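Local coordinates for UDP-N-acetylmuramate--L-alanine ligase (Thermotoga maritima, PDB 1J6U), which catalyses the ATP-dependent joining of L-alanine to UDP-N-acetylmuramate, a step of peptidoglycan synthesis in cell wall formation, at residues S314-D319 with V326-A331; H332-I337 with G370-A375; N350-V355 with A379-V384. All blocks are in the same frame, centred on the assembly; numbering follows the deposited sequence.

Contact 1. Residues S314-D319 with V326-A331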
# COMPACT_ATOMS: atom_id res chain seq x y z
N SER A 314 -9.61 3.44 -3.96
CA SER A 314 -10.02 4.71 -3.35
C SER A 314 -10.89 5.55 -4.29
O SER A 314 -10.64 5.64 -5.50
CB SER A 314 -8.81 5.52 -2.88
OG SER A 314 -7.79 5.53 -3.83
N ILE A 315 -11.94 6.15 -3.72
CA ILE A 315 -12.85 6.96 -4.52
C ILE A 315 -12.22 8.31 -4.56
O ILE A 315 -12.12 9.00 -3.55
CB ILE A 315 -14.23 7.13 -3.87
CG1 ILE A 315 -14.92 5.78 -3.67
CG2 ILE A 315 -15.07 8.08 -4.73
CD1 ILE A 315 -15.57 5.23 -4.84
N ALA A 316 -11.79 8.70 -5.76
CA ALA A 316 -11.16 9.99 -5.96
C ALA A 316 -12.23 11.05 -6.15
O ALA A 316 -12.07 12.19 -5.75
CB ALA A 316 -10.26 9.92 -7.19
N PHE A 317 -13.35 10.65 -6.74
CA PHE A 317 -14.40 11.60 -7.00
C PHE A 317 -15.76 10.93 -7.19
O PHE A 317 -15.89 9.87 -7.82
CB PHE A 317 -14.07 12.41 -8.26
CG PHE A 317 -15.16 13.32 -8.69
CD1 PHE A 317 -15.35 14.55 -8.05
CD2 PHE A 317 -16.04 12.94 -9.68
CE1 PHE A 317 -16.41 15.38 -8.40
CE2 PHE A 317 -17.11 13.78 -10.04
CZ PHE A 317 -17.30 14.98 -9.40
N HIS A 318 -16.79 11.57 -6.67
CA HIS A 318 -18.12 11.02 -6.83
C HIS A 318 -19.11 12.12 -7.11
O HIS A 318 -19.16 13.09 -6.37
CB HIS A 318 -18.57 10.27 -5.58
CG HIS A 318 -19.99 9.81 -5.66
ND1 HIS A 318 -20.82 9.77 -4.56
CD2 HIS A 318 -20.74 9.40 -6.71
CE1 HIS A 318 -22.02 9.36 -4.94
NE2 HIS A 318 -21.99 9.13 -6.23
N ASP A 319 -19.88 11.98 -8.19
CA ASP A 319 -20.92 12.97 -8.48
C ASP A 319 -22.25 12.26 -8.25
O ASP A 319 -22.70 11.45 -9.05
CB ASP A 319 -20.87 13.50 -9.90
CG ASP A 319 -21.89 14.61 -10.13
OD1 ASP A 319 -21.81 15.26 -11.19
OD2 ASP A 319 -22.76 14.82 -9.24
N VAL A 326 -15.00 8.18 -9.91
CA VAL A 326 -13.65 8.03 -10.44
C VAL A 326 -12.94 7.32 -9.28
O VAL A 326 -12.83 7.84 -8.15
CB VAL A 326 -12.97 9.40 -10.75
CG1 VAL A 326 -11.53 9.15 -11.18
CG2 VAL A 326 -13.73 10.14 -11.89
N ILE A 327 -12.46 6.13 -9.56
CA ILE A 327 -11.79 5.33 -8.55
C ILE A 327 -10.34 4.99 -8.96
O ILE A 327 -10.07 4.68 -10.13
CB ILE A 327 -12.60 4.00 -8.32
CG1 ILE A 327 -13.97 4.35 -7.72
CG2 ILE A 327 -11.89 3.07 -7.32
CD1 ILE A 327 -14.85 3.12 -7.42
N ASP A 328 -9.43 5.07 -7.98
CA ASP A 328 -8.00 4.75 -8.17
C ASP A 328 -7.58 3.41 -7.58
O ASP A 328 -7.90 3.09 -6.43
CB ASP A 328 -7.13 5.82 -7.54
CG ASP A 328 -7.27 7.15 -8.21
OD1 ASP A 328 -7.11 7.17 -9.44
OD2 ASP A 328 -7.54 8.17 -7.54
N ASP A 329 -6.86 2.62 -8.35
CA ASP A 329 -6.38 1.36 -7.84
C ASP A 329 -5.05 0.98 -8.45
O ASP A 329 -4.88 1.02 -9.66
CB ASP A 329 -7.37 0.23 -8.06
CG ASP A 329 -7.05 -0.96 -7.17
OD1 ASP A 329 -6.37 -1.92 -7.64
OD2 ASP A 329 -7.46 -0.92 -5.99
N TYR A 330 -4.13 0.59 -7.57
CA TYR A 330 -2.76 0.18 -7.86
C TYR A 330 -2.62 -1.08 -8.67
O TYR A 330 -1.55 -1.37 -9.14
CB TYR A 330 -2.05 -0.07 -6.53
CG TYR A 330 -0.77 0.64 -6.36
CD1 TYR A 330 -0.58 1.91 -6.91
CD2 TYR A 330 0.25 0.10 -5.56
CE1 TYR A 330 0.58 2.64 -6.66
CE2 TYR A 330 1.42 0.84 -5.30
CZ TYR A 330 1.58 2.11 -5.86
OH TYR A 330 2.69 2.88 -5.59
N ALA A 331 -3.69 -1.85 -8.82
CA ALA A 331 -3.54 -3.13 -9.52
C ALA A 331 -2.67 -3.10 -10.78
O ALA A 331 -2.79 -2.18 -11.61
CB ALA A 331 -4.93 -3.69 -9.85
O HOH W 1 -8.39 8.14 -4.71
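Ser314 and Asp328, Ile315 and Ile327, and Phe317 and Val326 pair across an antiparallel beta hairpin with a classic bulge, at one border of the mixed sheet of the C-terminal Mur ligase domain. Strand 314-319 is the outermost; strand 324-329 is the inner one, bonded on its other side to strand 433-438. Ser314 and Asp328 exchange two backbone bonds, the straighter running from Asp328 N to Ser314 O at 2.8 Å. At the bulge Ala316 and Phe317 both face Val326: Val326 O accepts Ala316 N at 2.7 Å nearly along the C=O axis, and Phe317 N at 3.2 Å on a lone pair in the carbonyl plane. Val326 N returns a bond to Phe317 O.

On the face of Ile315 and Ile327 the two side chains cross obliquely, and Ile315 CD1 presses on Ile327 CG1 at 3.4 Å, tighter than usual carbon contact. Phe317, Val326 and Asp328 of the other face touch helix 443-457. Here Phe317 CB sits 4.1 Å from Val326 CB while the ring leads away to Val451 and Tyr454. With chi1 at 44°, Ser314 OG lies between its own N and carbonyl carbon; it is hydrogen-bonded to Arg311 N and, at 2.8 Å, to a water that donates to Asp328 OD2.

Asp328 OD1 is hydrogen-bonded to Ser447 OG, so the buried carboxylate has a partner on each oxygen, Ser447 of the helix on OD1 and the water on OD2. Two donors on Val326 O likewise keep the bulge's extra N-H satisfied within the hairpin.

Contact 2. Residues H332-I337 with G370-A375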
# COMPACT_ATOMS: atom_id res chain seq x y z
N HIS A 332 -1.82 -4.11 -10.94
CA HIS A 332 -0.94 -4.22 -12.10
C HIS A 332 -0.80 -5.65 -12.56
O HIS A 332 -0.26 -5.95 -13.60
CB HIS A 332 0.44 -3.66 -11.78
CG HIS A 332 1.08 -4.29 -10.60
ND1 HIS A 332 0.91 -3.81 -9.32
CD2 HIS A 332 1.86 -5.39 -10.50
CE1 HIS A 332 1.57 -4.59 -8.48
NE2 HIS A 332 2.15 -5.56 -9.17
N THR A 333 -1.37 -6.53 -11.78
CA THR A 333 -1.33 -7.95 -12.03
C THR A 333 -2.67 -8.44 -12.53
O THR A 333 -3.70 -7.89 -12.19
CB THR A 333 -1.00 -8.65 -10.71
OG1 THR A 333 0.41 -8.62 -10.53
CG2 THR A 333 -1.54 -10.03 -10.64
N PRO A 334 -2.68 -9.50 -13.33
CA PRO A 334 -3.96 -9.99 -13.81
C PRO A 334 -4.91 -10.35 -12.68
O PRO A 334 -6.11 -10.08 -12.76
CB PRO A 334 -3.57 -11.20 -14.66
CG PRO A 334 -2.35 -10.72 -15.29
CD PRO A 334 -1.58 -10.07 -14.11
N ASP A 335 -4.37 -10.94 -11.61
CA ASP A 335 -5.22 -11.34 -10.51
C ASP A 335 -5.72 -10.15 -9.73
O ASP A 335 -6.87 -10.12 -9.31
CB ASP A 335 -4.49 -12.31 -9.58
CG ASP A 335 -4.42 -13.72 -10.15
OD1 ASP A 335 -5.41 -14.16 -10.79
OD2 ASP A 335 -3.39 -14.39 -9.96
N GLU A 336 -4.85 -9.16 -9.55
CA GLU A 336 -5.26 -7.98 -8.83
C GLU A 336 -6.40 -7.31 -9.63
O GLU A 336 -7.32 -6.75 -9.04
CB GLU A 336 -4.08 -7.02 -8.65
CG GLU A 336 -2.78 -7.70 -8.26
CD GLU A 336 -1.63 -6.70 -8.06
OE1 GLU A 336 -1.41 -5.85 -8.95
OE2 GLU A 336 -0.93 -6.76 -7.02
N ILE A 337 -6.35 -7.41 -10.95
CA ILE A 337 -7.38 -6.80 -11.79
C ILE A 337 -8.65 -7.61 -11.74
O ILE A 337 -9.75 -7.04 -11.67
CB ILE A 337 -6.87 -6.63 -13.25
CG1 ILE A 337 -5.85 -5.50 -13.28
CG2 ILE A 337 -8.03 -6.32 -14.21
CD1 ILE A 337 -5.18 -5.36 -14.57
N GLY A 370 -2.02 -11.20 -22.15
CA GLY A 370 -2.64 -12.51 -22.19
C GLY A 370 -3.66 -12.80 -21.09
O GLY A 370 -4.88 -12.96 -21.35
N ASN A 371 -3.20 -12.92 -19.85
CA ASN A 371 -4.13 -13.16 -18.76
C ASN A 371 -4.85 -11.85 -18.47
O ASN A 371 -5.94 -11.85 -17.90
CB ASN A 371 -3.41 -13.63 -17.50
CG ASN A 371 -2.95 -15.06 -17.59
OD1 ASN A 371 -3.72 -15.96 -17.98
ND2 ASN A 371 -1.70 -15.30 -17.21
N PHE A 372 -4.23 -10.75 -18.86
CA PHE A 372 -4.79 -9.43 -18.64
C PHE A 372 -6.12 -9.27 -19.32
O PHE A 372 -7.07 -8.77 -18.73
CB PHE A 372 -3.81 -8.37 -19.11
CG PHE A 372 -2.68 -8.13 -18.16
CD1 PHE A 372 -1.43 -8.68 -18.39
CD2 PHE A 372 -2.86 -7.34 -17.03
CE1 PHE A 372 -0.37 -8.44 -17.50
CE2 PHE A 372 -1.81 -7.09 -16.13
CZ PHE A 372 -0.56 -7.63 -16.37
N ALA A 373 -6.19 -9.73 -20.57
CA ALA A 373 -7.42 -9.62 -21.34
C ALA A 373 -8.54 -10.39 -20.66
O ALA A 373 -9.68 -9.93 -20.63
CB ALA A 373 -7.22 -10.13 -22.80
N LYS A 374 -8.21 -11.56 -20.12
CA LYS A 374 -9.22 -12.38 -19.47
C LYS A 374 -9.64 -11.72 -18.15
O LYS A 374 -10.78 -11.84 -17.73
CB LYS A 374 -8.70 -13.80 -19.23
N ALA A 375 -8.72 -10.98 -17.53
CA ALA A 375 -9.01 -10.30 -16.27
C ALA A 375 -9.91 -9.07 -16.46
O ALA A 375 -10.73 -8.73 -15.61
CB ALA A 375 -7.70 -9.88 -15.58
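Phe372 reaches from the first turn of helix 371-376 to Pro334 at the start of helix 334-347, a CH-pi contact between two helix N-termini in the alpha/beta C-terminal domain. From CB, with CG beside the backbone N (chi1 -77°), the chain swings toward the other segment. CG and CD1 lie beneath Pro334 CG, at 3.9 Å for CG. CD2 also meets Ile337 CD1, which comes in at the ring edge at 3.9 Å. Farther out, CE1 stays under the proline, and CE2 and CZ meet Pro334 CD, 3.5 Å from CZ. Pro334 CG stands 3.5 Å from the ring centroid, only 3° off the normal, so CG sits over the ring centre and CD over the CE2-CZ rim. The ring also meets Phe357, their planes at about 30°, and touches Ile403 of helix 400-409.

Beside the ring, Pro334 CB packs on Asn371 CB, and Ala375 CB touches both Pro334 O and Ile337 CG2. Glu336 ties down the loop before Pro334: its OE1 accepts His332 N at 2.7 Å and Thr333 N, and stands 3.1 Å above the His332 ring plane, over its centre. At the far rim of the aromatic ring, His332 O lies near the ring plane, 3.2 Å from Phe372 CE2.

Contact 3. Residues N350-V355 with A379-V384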
# COMPACT_ATOMS: atom_id res chain seq x y z
N ASN A 350 -25.10 -2.25 -10.88
CA ASN A 350 -25.64 -1.88 -12.17
C ASN A 350 -24.92 -0.88 -13.02
O ASN A 350 -25.13 -0.84 -14.21
CB ASN A 350 -27.07 -1.44 -12.01
CG ASN A 350 -27.94 -2.55 -11.51
OD1 ASN A 350 -27.99 -3.62 -12.12
ND2 ASN A 350 -28.62 -2.33 -10.39
N GLU A 351 -24.07 -0.09 -12.41
CA GLU A 351 -23.34 0.92 -13.16
C GLU A 351 -22.42 0.36 -14.27
O GLU A 351 -22.09 -0.84 -14.30
CB GLU A 351 -22.50 1.79 -12.21
CG GLU A 351 -23.30 2.74 -11.27
CD GLU A 351 -24.09 2.03 -10.14
OE1 GLU A 351 -23.91 0.81 -9.90
OE2 GLU A 351 -24.90 2.71 -9.47
N LYS A 352 -22.04 1.23 -15.20
CA LYS A 352 -21.14 0.88 -16.28
C LYS A 352 -19.74 0.96 -15.68
O LYS A 352 -19.39 1.95 -15.02
CB LYS A 352 -21.27 1.90 -17.42
CG LYS A 352 -20.37 1.67 -18.61
CD LYS A 352 -21.05 2.11 -19.89
CE LYS A 352 -20.12 2.80 -20.89
NZ LYS A 352 -19.88 4.22 -20.50
N ILE A 353 -18.94 -0.08 -15.89
CA ILE A 353 -17.58 -0.12 -15.37
C ILE A 353 -16.60 0.11 -16.51
O ILE A 353 -16.55 -0.68 -17.47
CB ILE A 353 -17.24 -1.47 -14.72
CG1 ILE A 353 -18.28 -1.79 -13.66
CG2 ILE A 353 -15.86 -1.38 -14.07
CD1 ILE A 353 -18.43 -0.71 -12.63
N VAL A 354 -15.83 1.19 -16.38
CA VAL A 354 -14.84 1.56 -17.39
C VAL A 354 -13.43 1.53 -16.79
O VAL A 354 -13.12 2.26 -15.85
CB VAL A 354 -15.07 2.96 -17.92
CG1 VAL A 354 -13.96 3.32 -18.87
CG2 VAL A 354 -16.42 3.03 -18.61
N VAL A 355 -12.59 0.66 -17.34
CA VAL A 355 -11.23 0.54 -16.86
C VAL A 355 -10.25 1.21 -17.82
O VAL A 355 -10.27 0.96 -19.02
CB VAL A 355 -10.82 -0.91 -16.72
CG1 VAL A 355 -9.40 -1.00 -16.15
CG2 VAL A 355 -11.79 -1.62 -15.85
N ALA A 379 -14.99 -5.77 -17.29
CA ALA A 379 -15.29 -4.34 -17.47
C ALA A 379 -16.16 -4.14 -18.69
O ALA A 379 -16.17 -4.96 -19.58
CB ALA A 379 -14.01 -3.54 -17.63
N ASP A 380 -16.91 -3.04 -18.74
CA ASP A 380 -17.77 -2.78 -19.89
C ASP A 380 -16.99 -2.13 -21.02
O ASP A 380 -17.27 -2.36 -22.18
CB ASP A 380 -18.91 -1.88 -19.46
CG ASP A 380 -19.69 -2.48 -18.35
OD1 ASP A 380 -20.27 -3.56 -18.59
OD2 ASP A 380 -19.71 -1.89 -17.25
N GLU A 381 -16.02 -1.32 -20.66
CA GLU A 381 -15.17 -0.65 -21.61
C GLU A 381 -13.77 -0.73 -21.08
O GLU A 381 -13.56 -0.57 -19.88
CB GLU A 381 -15.53 0.83 -21.73
CG GLU A 381 -16.99 1.08 -21.98
CD GLU A 381 -17.28 1.48 -23.40
OE1 GLU A 381 -17.40 0.58 -24.27
OE2 GLU A 381 -17.36 2.72 -23.62
N VAL A 382 -12.81 -0.97 -21.97
CA VAL A 382 -11.43 -0.95 -21.56
C VAL A 382 -10.56 -0.05 -22.43
O VAL A 382 -10.58 -0.16 -23.65
CB VAL A 382 -10.75 -2.33 -21.58
CG1 VAL A 382 -9.36 -2.20 -20.92
CG2 VAL A 382 -11.59 -3.34 -20.88
N VAL A 383 -9.82 0.84 -21.80
CA VAL A 383 -8.85 1.70 -22.49
C VAL A 383 -7.48 1.28 -21.92
O VAL A 383 -7.25 1.43 -20.72
CB VAL A 383 -9.02 3.21 -22.19
CG1 VAL A 383 -7.85 4.00 -22.84
CG2 VAL A 383 -10.32 3.73 -22.76
N VAL A 384 -6.58 0.73 -22.74
CA VAL A 384 -5.25 0.34 -22.25
C VAL A 384 -4.25 1.38 -22.73
O VAL A 384 -4.44 1.91 -23.81
CB VAL A 384 -4.77 -0.96 -22.87
CG1 VAL A 384 -3.48 -1.38 -22.21
CG2 VAL A 384 -5.81 -2.04 -22.75
O HOH W 2 -22.80 -2.87 -16.47
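Asp380, with CG turned beside its own backbone N (chi1 -57°), brings its carboxylate to Ile353, while Lys352, with CG anti to N (chi1 179°), passes CG by Asp380 before its bent chain brings CE to Glu381. Asp380 OD2 takes the N-H of Ile353 almost straight at 2.4 Å, a very short value in which the closeness is probably overstated. The same oxygen has a long, weak ion pair with Lys345. Ile353 O is gripped by two donors, Asp380 N at 2.7 Å and Glu381 N at 3.3 Å, both in the carbonyl plane. Asp380 thus appears to meet both the N-H and the C=O of Ile353, just before strand 381-384 begins.

Beyond that point the pairing is regular and parallel, as in a beta-alpha-beta connection, with helix 371-376 between the two strands in the chain: Val355 N gives to Glu381 O at 3.0 Å, and Val383 N to Val355 O at 2.8 Å. Val354 and Glu381 lie side by side and point the same way, Val354 CG2 meeting Glu381 CB at 3.9 Å. Lys352 CE rests on Glu381 CG, and Lys352 NZ is 4.3 Å from Glu381 OE2, beyond a salt bridge, though the opposite charges may still attract weakly. On the other face Val355 CG2 is pushed tightly against Ala379 CB, 3.4 Å away.

In the C-terminal domain's sheet, strand 352-357 is bonded on its other side to strand 433-438. Helix 334-347 packs on Ile353, Val355 and Ala379 through Leu341, whereas helix 400-409 reaches Val382 and Val384 through Leu407.

How the contacts relate
Contacts 1 and 3 belong to one mixed sheet, their centres 13 Å apart and their nearest atoms about 7 Å apart, with strand 433-438 bridging the gap between strands 324-329 and 352-357. Contact 2 adds the helices: helix 334-347 follows the hairpin and leads to strand 352-357, and helix 371-376 comes between strands 352-357 and 381-384 in the chain, so contacts 2 and 3 interleave along it. Contacts 1 and 2 touch directly, Ala331 CB meeting Ile337 CG1 at 4.0 Å. Toward the predicted ATP site, the side chains of Ser314 and Thr127 are about 9 Å apart, those of Thr333 and Asp123 about 7 Å; contact 3 lies away from it.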